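PDB 4R7K: hypothetical protein jhp0584 from Helicobacter pylori J99, which is of unknown function but belongs to the SRPBCC superfamily, whose helix-grip folds commonly bind hydrophobic ligands in a deep cavity. Local coordinates for residues A[60-74]-A[178-190]. Sequence-based numbering, arbitrary orientation.
Sequences VVQHLRDASHWEKYY and GHQAWLDGLVAYS
Helix 60-65, whose last turn brings His63 against Tyr189 and Ser190, runs at 127° to helix 178-190 with the axes 9.7 Å apart; after a short turn, helix 70-73 brings Tyr73 to Gly185, their CA atoms 5.0 Å apart. Tyr73 is a knob among Trp182, Gly185, Leu186 and Tyr189. Its CG sits between the backbone N and the carbonyl carbon, which lays one ring face on Leu186 CA and brings OH to His63 O, to which it donates, 2.8 Å away. Trp182 NE1 adds a weak bond to that same hydroxyl. Trp182 itself works in two directions: the Tyr74 ring lies over its five-membered ring in an offset stack, planes 16° apart, while CZ2 points edge-on into the Trp70 face, 3.7 Å from Trp70 CD2. Tyr189 occupies the other end: its CD2 edge stands over the middle of the His63 face, and its OH meets His69 ND1 at 3.0 Å, in the plane of the imidazole. His63 ND1 donates almost straight (174°) to Ser190 OG, 3.0 Å off, and that hydroxyl passes its own proton to Leu186 O. Leu186 fills the angle between the helices, between Val60, His63, Leu64 and Tyr73. The aromatic cluster joins the N-terminal helices to the long C-terminal helix on the antiparallel sheet, consistent with the helix-grip fold of SRPBCC proteins; behind it, Trp141 meets Trp182 and Leu64. The His63-Ser190 bond implies a proton on ND1, and the relayed bonds fix these buried polar groups within a largely apolar interface.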
# COMPACT_ATOMS: atom_id res chain seq x y z
N VAL A 60 -11.41 -1.67 23.78
CA VAL A 60 -10.19 -1.64 23.00
C VAL A 60 -9.07 -2.36 23.76
O VAL A 60 -8.36 -3.19 23.19
CB VAL A 60 -9.80 -0.19 22.64
CG1 VAL A 60 -8.40 -0.14 22.04
CG2 VAL A 60 -10.83 0.40 21.70
N VAL A 61 -8.95 -2.07 25.05
CA VAL A 61 -7.92 -2.70 25.87
C VAL A 61 -8.12 -4.23 25.86
O VAL A 61 -7.19 -5.02 25.68
CB VAL A 61 -7.92 -2.12 27.30
CG1 VAL A 61 -7.00 -2.89 28.22
CG2 VAL A 61 -7.53 -0.66 27.29
N GLN A 62 -9.37 -4.65 26.00
CA GLN A 62 -9.66 -6.04 26.00
C GLN A 62 -9.24 -6.70 24.72
O GLN A 62 -8.64 -7.77 24.73
CB GLN A 62 -11.15 -6.23 26.19
CG GLN A 62 -11.55 -7.66 26.17
CD GLN A 62 -13.04 -7.83 26.22
OE1 GLN A 62 -13.79 -6.84 26.19
NE2 GLN A 62 -13.47 -9.08 26.28
N HIS A 63 -9.55 -6.07 23.59
CA HIS A 63 -9.24 -6.68 22.30
C HIS A 63 -7.78 -6.59 21.90
O HIS A 63 -7.35 -7.32 20.99
CB HIS A 63 -10.12 -6.15 21.19
CG HIS A 63 -11.56 -6.50 21.35
ND1 HIS A 63 -12.58 -5.66 20.97
CD2 HIS A 63 -12.15 -7.61 21.86
CE1 HIS A 63 -13.74 -6.23 21.23
NE2 HIS A 63 -13.50 -7.41 21.78
N LEU A 64 -7.04 -5.74 22.56
CA LEU A 64 -5.60 -5.65 22.34
C LEU A 64 -4.88 -6.61 23.28
O LEU A 64 -4.02 -7.37 22.85
CB LEU A 64 -5.08 -4.23 22.58
CG LEU A 64 -3.57 -4.10 22.53
CD1 LEU A 64 -3.06 -4.50 21.15
CD2 LEU A 64 -3.15 -2.68 22.84
N ARG A 65 -5.21 -6.55 24.58
CA ARG A 65 -4.60 -7.46 25.56
C ARG A 65 -4.94 -8.95 25.38
O ARG A 65 -4.12 -9.82 25.68
CB ARG A 65 -5.05 -7.12 26.98
CG ARG A 65 -4.50 -5.85 27.57
CD ARG A 65 -4.95 -5.81 29.03
NE ARG A 65 -4.27 -6.84 29.84
CZ ARG A 65 -4.57 -7.16 31.10
NH1 ARG A 65 -5.60 -6.59 31.72
NH2 ARG A 65 -3.84 -8.08 31.73
N ASP A 66 -6.17 -9.26 24.99
CA ASP A 66 -6.51 -10.67 24.81
C ASP A 66 -6.17 -11.04 23.37
O ASP A 66 -6.94 -10.85 22.44
CB ASP A 66 -7.95 -10.96 25.17
CG ASP A 66 -8.30 -12.43 25.04
OD1 ASP A 66 -7.55 -13.21 24.41
OD2 ASP A 66 -9.33 -12.80 25.54
N ALA A 67 -4.97 -11.57 23.22
CA ALA A 67 -4.42 -11.91 21.93
C ALA A 67 -5.23 -12.92 21.13
O ALA A 67 -4.98 -13.09 19.95
CB ALA A 67 -2.98 -12.38 22.08
N SER A 68 -6.17 -13.62 21.77
CA SER A 68 -7.04 -14.55 21.03
C SER A 68 -7.91 -13.79 20.00
O SER A 68 -8.35 -14.37 19.03
CB SER A 68 -7.92 -15.40 21.96
OG SER A 68 -8.92 -14.62 22.60
N HIS A 69 -8.13 -12.50 20.21
CA HIS A 69 -8.93 -11.69 19.26
C HIS A 69 -8.17 -11.24 18.01
O HIS A 69 -8.79 -10.93 16.99
CB HIS A 69 -9.45 -10.44 19.94
CG HIS A 69 -10.37 -10.73 21.09
ND1 HIS A 69 -11.68 -11.11 20.91
CD2 HIS A 69 -10.17 -10.68 22.42
CE1 HIS A 69 -12.23 -11.32 22.09
NE2 HIS A 69 -11.34 -11.04 23.03
N TRP A 70 -6.85 -11.17 18.10
CA TRP A 70 -6.00 -10.63 17.03
C TRP A 70 -6.30 -11.25 15.67
O TRP A 70 -6.51 -10.54 14.67
CB TRP A 70 -4.53 -10.87 17.37
CG TRP A 70 -4.01 -10.04 18.51
CD1 TRP A 70 -4.74 -9.26 19.37
CD2 TRP A 70 -2.67 -10.04 19.01
NE1 TRP A 70 -3.92 -8.72 20.33
CE2 TRP A 70 -2.64 -9.19 20.14
CE3 TRP A 70 -1.48 -10.66 18.61
CZ2 TRP A 70 -1.49 -8.93 20.85
CZ3 TRP A 70 -0.34 -10.41 19.31
CH2 TRP A 70 -0.35 -9.54 20.43
N GLU A 71 -6.33 -12.56 15.63
CA GLU A 71 -6.57 -13.28 14.38
C GLU A 71 -7.92 -12.96 13.76
O GLU A 71 -8.12 -13.04 12.55
CB GLU A 71 -6.42 -14.79 14.61
CG GLU A 71 -6.39 -15.57 13.32
CD GLU A 71 -6.15 -17.05 13.51
OE1 GLU A 71 -5.82 -17.70 12.50
OE2 GLU A 71 -6.29 -17.56 14.65
N LYS A 72 -8.86 -12.58 14.61
CA LYS A 72 -10.21 -12.32 14.16
C LYS A 72 -10.36 -10.95 13.53
O LYS A 72 -11.26 -10.76 12.72
CB LYS A 72 -11.15 -12.50 15.35
CG LYS A 72 -10.99 -13.90 15.95
CD LYS A 72 -11.83 -14.10 17.19
CE LYS A 72 -11.98 -15.58 17.47
NZ LYS A 72 -12.70 -15.81 18.73
N TYR A 73 -9.48 -10.00 13.83
CA TYR A 73 -9.62 -8.67 13.27
C TYR A 73 -8.41 -8.13 12.54
O TYR A 73 -8.52 -7.12 11.86
CB TYR A 73 -10.03 -7.68 14.37
CG TYR A 73 -9.02 -7.41 15.46
CD1 TYR A 73 -7.91 -6.57 15.24
CD2 TYR A 73 -9.21 -7.89 16.75
CE1 TYR A 73 -7.02 -6.28 16.26
CE2 TYR A 73 -8.33 -7.61 17.77
CZ TYR A 73 -7.24 -6.79 17.52
OH TYR A 73 -6.35 -6.50 18.49
N TYR A 74 -7.26 -8.78 12.69
CA TYR A 74 -6.03 -8.32 12.05
C TYR A 74 -5.54 -9.47 11.19
O TYR A 74 -4.92 -10.43 11.68
CB TYR A 74 -5.02 -7.88 13.11
CG TYR A 74 -3.67 -7.51 12.54
CD1 TYR A 74 -3.57 -6.69 11.41
CD2 TYR A 74 -2.49 -7.90 13.17
CE1 TYR A 74 -2.33 -6.34 10.89
CE2 TYR A 74 -1.24 -7.55 12.64
CZ TYR A 74 -1.17 -6.77 11.52
OH TYR A 74 0.06 -6.41 10.99
N GLY A 178 1.03 -2.50 7.51
CA GLY A 178 0.60 -3.61 8.35
C GLY A 178 0.08 -3.11 9.69
O GLY A 178 -0.97 -3.52 10.16
N HIS A 179 0.82 -2.21 10.31
CA HIS A 179 0.38 -1.68 11.59
C HIS A 179 -0.87 -0.84 11.49
O HIS A 179 -1.73 -0.87 12.41
CB HIS A 179 1.51 -0.96 12.26
CG HIS A 179 2.50 -1.89 12.88
ND1 HIS A 179 3.44 -1.47 13.80
CD2 HIS A 179 2.60 -3.24 12.82
CE1 HIS A 179 4.16 -2.51 14.19
NE2 HIS A 179 3.65 -3.60 13.63
N GLN A 180 -1.02 -0.15 10.38
CA GLN A 180 -2.25 0.61 10.17
C GLN A 180 -3.42 -0.35 10.12
O GLN A 180 -4.52 -0.04 10.60
CB GLN A 180 -2.20 1.41 8.88
CG GLN A 180 -3.29 2.45 8.80
CD GLN A 180 -3.14 3.56 9.84
OE1 GLN A 180 -2.03 3.91 10.27
NE2 GLN A 180 -4.26 4.16 10.20
N ALA A 181 -3.20 -1.49 9.45
CA ALA A 181 -4.26 -2.51 9.36
C ALA A 181 -4.61 -3.07 10.74
O ALA A 181 -5.77 -3.41 11.00
CB ALA A 181 -3.85 -3.64 8.41
N TRP A 182 -3.61 -3.18 11.62
CA TRP A 182 -3.83 -3.67 12.99
C TRP A 182 -4.74 -2.68 13.69
O TRP A 182 -5.76 -3.07 14.25
CB TRP A 182 -2.52 -3.77 13.79
CG TRP A 182 -2.62 -4.68 15.01
CD1 TRP A 182 -3.70 -4.85 15.83
CD2 TRP A 182 -1.54 -5.43 15.62
NE1 TRP A 182 -3.40 -5.74 16.83
CE2 TRP A 182 -2.08 -6.11 16.72
CE3 TRP A 182 -0.19 -5.66 15.27
CZ2 TRP A 182 -1.32 -6.97 17.52
CZ3 TRP A 182 0.56 -6.52 16.07
CH2 TRP A 182 -0.01 -7.17 17.17
N LEU A 183 -4.41 -1.39 13.61
CA LEU A 183 -5.23 -0.35 14.25
C LEU A 183 -6.63 -0.27 13.66
O LEU A 183 -7.60 -0.19 14.41
CB LEU A 183 -4.59 1.04 14.17
CG LEU A 183 -3.23 1.26 14.82
CD1 LEU A 183 -2.85 2.69 14.68
CD2 LEU A 183 -3.27 0.93 16.30
N ASP A 184 -6.75 -0.33 12.33
CA ASP A 184 -8.07 -0.20 11.71
C ASP A 184 -8.92 -1.40 12.11
O ASP A 184 -10.13 -1.26 12.34
CB ASP A 184 -7.97 -0.08 10.20
CG ASP A 184 -7.33 1.26 9.75
OD1 ASP A 184 -7.25 2.23 10.54
OD2 ASP A 184 -6.93 1.33 8.58
N GLY A 185 -8.31 -2.58 12.20
CA GLY A 185 -9.02 -3.77 12.59
C GLY A 185 -9.47 -3.71 14.04
O GLY A 185 -10.62 -4.05 14.36
N LEU A 186 -8.58 -3.28 14.90
CA LEU A 186 -8.89 -3.13 16.34
C LEU A 186 -10.08 -2.19 16.55
O LEU A 186 -10.99 -2.46 17.33
CB LEU A 186 -7.62 -2.62 17.05
CG LEU A 186 -7.68 -2.31 18.53
CD1 LEU A 186 -8.24 -3.48 19.32
CD2 LEU A 186 -6.28 -1.98 18.99
N VAL A 187 -10.07 -1.09 15.81
CA VAL A 187 -11.16 -0.14 15.83
C VAL A 187 -12.48 -0.77 15.34
O VAL A 187 -13.50 -0.74 16.05
CB VAL A 187 -10.83 1.08 14.98
CG1 VAL A 187 -12.09 1.93 14.79
CG2 VAL A 187 -9.72 1.90 15.65
N ALA A 188 -12.44 -1.38 14.16
CA ALA A 188 -13.63 -1.99 13.55
C ALA A 188 -14.24 -3.06 14.46
O ALA A 188 -15.47 -3.14 14.67
CB ALA A 188 -13.25 -2.61 12.20
N TYR A 189 -13.38 -3.87 15.04
CA TYR A 189 -13.81 -4.95 15.90
C TYR A 189 -14.30 -4.46 17.28
O TYR A 189 -15.03 -5.18 17.94
CB TYR A 189 -12.64 -5.90 16.11
CG TYR A 189 -12.93 -7.26 16.72
CD1 TYR A 189 -13.48 -8.30 15.96
CD2 TYR A 189 -12.53 -7.55 18.00
CE1 TYR A 189 -13.68 -9.57 16.52
CE2 TYR A 189 -12.71 -8.79 18.55
CZ TYR A 189 -13.28 -9.79 17.83
OH TYR A 189 -13.41 -11.00 18.44
N SER A 190 -13.92 -3.25 17.68
CA SER A 190 -14.30 -2.72 19.00
C SER A 190 -15.54 -1.83 18.96
O SER A 190 -16.14 -1.57 19.99
CB SER A 190 -13.12 -2.01 19.66
OG SER A 190 -12.03 -2.91 19.85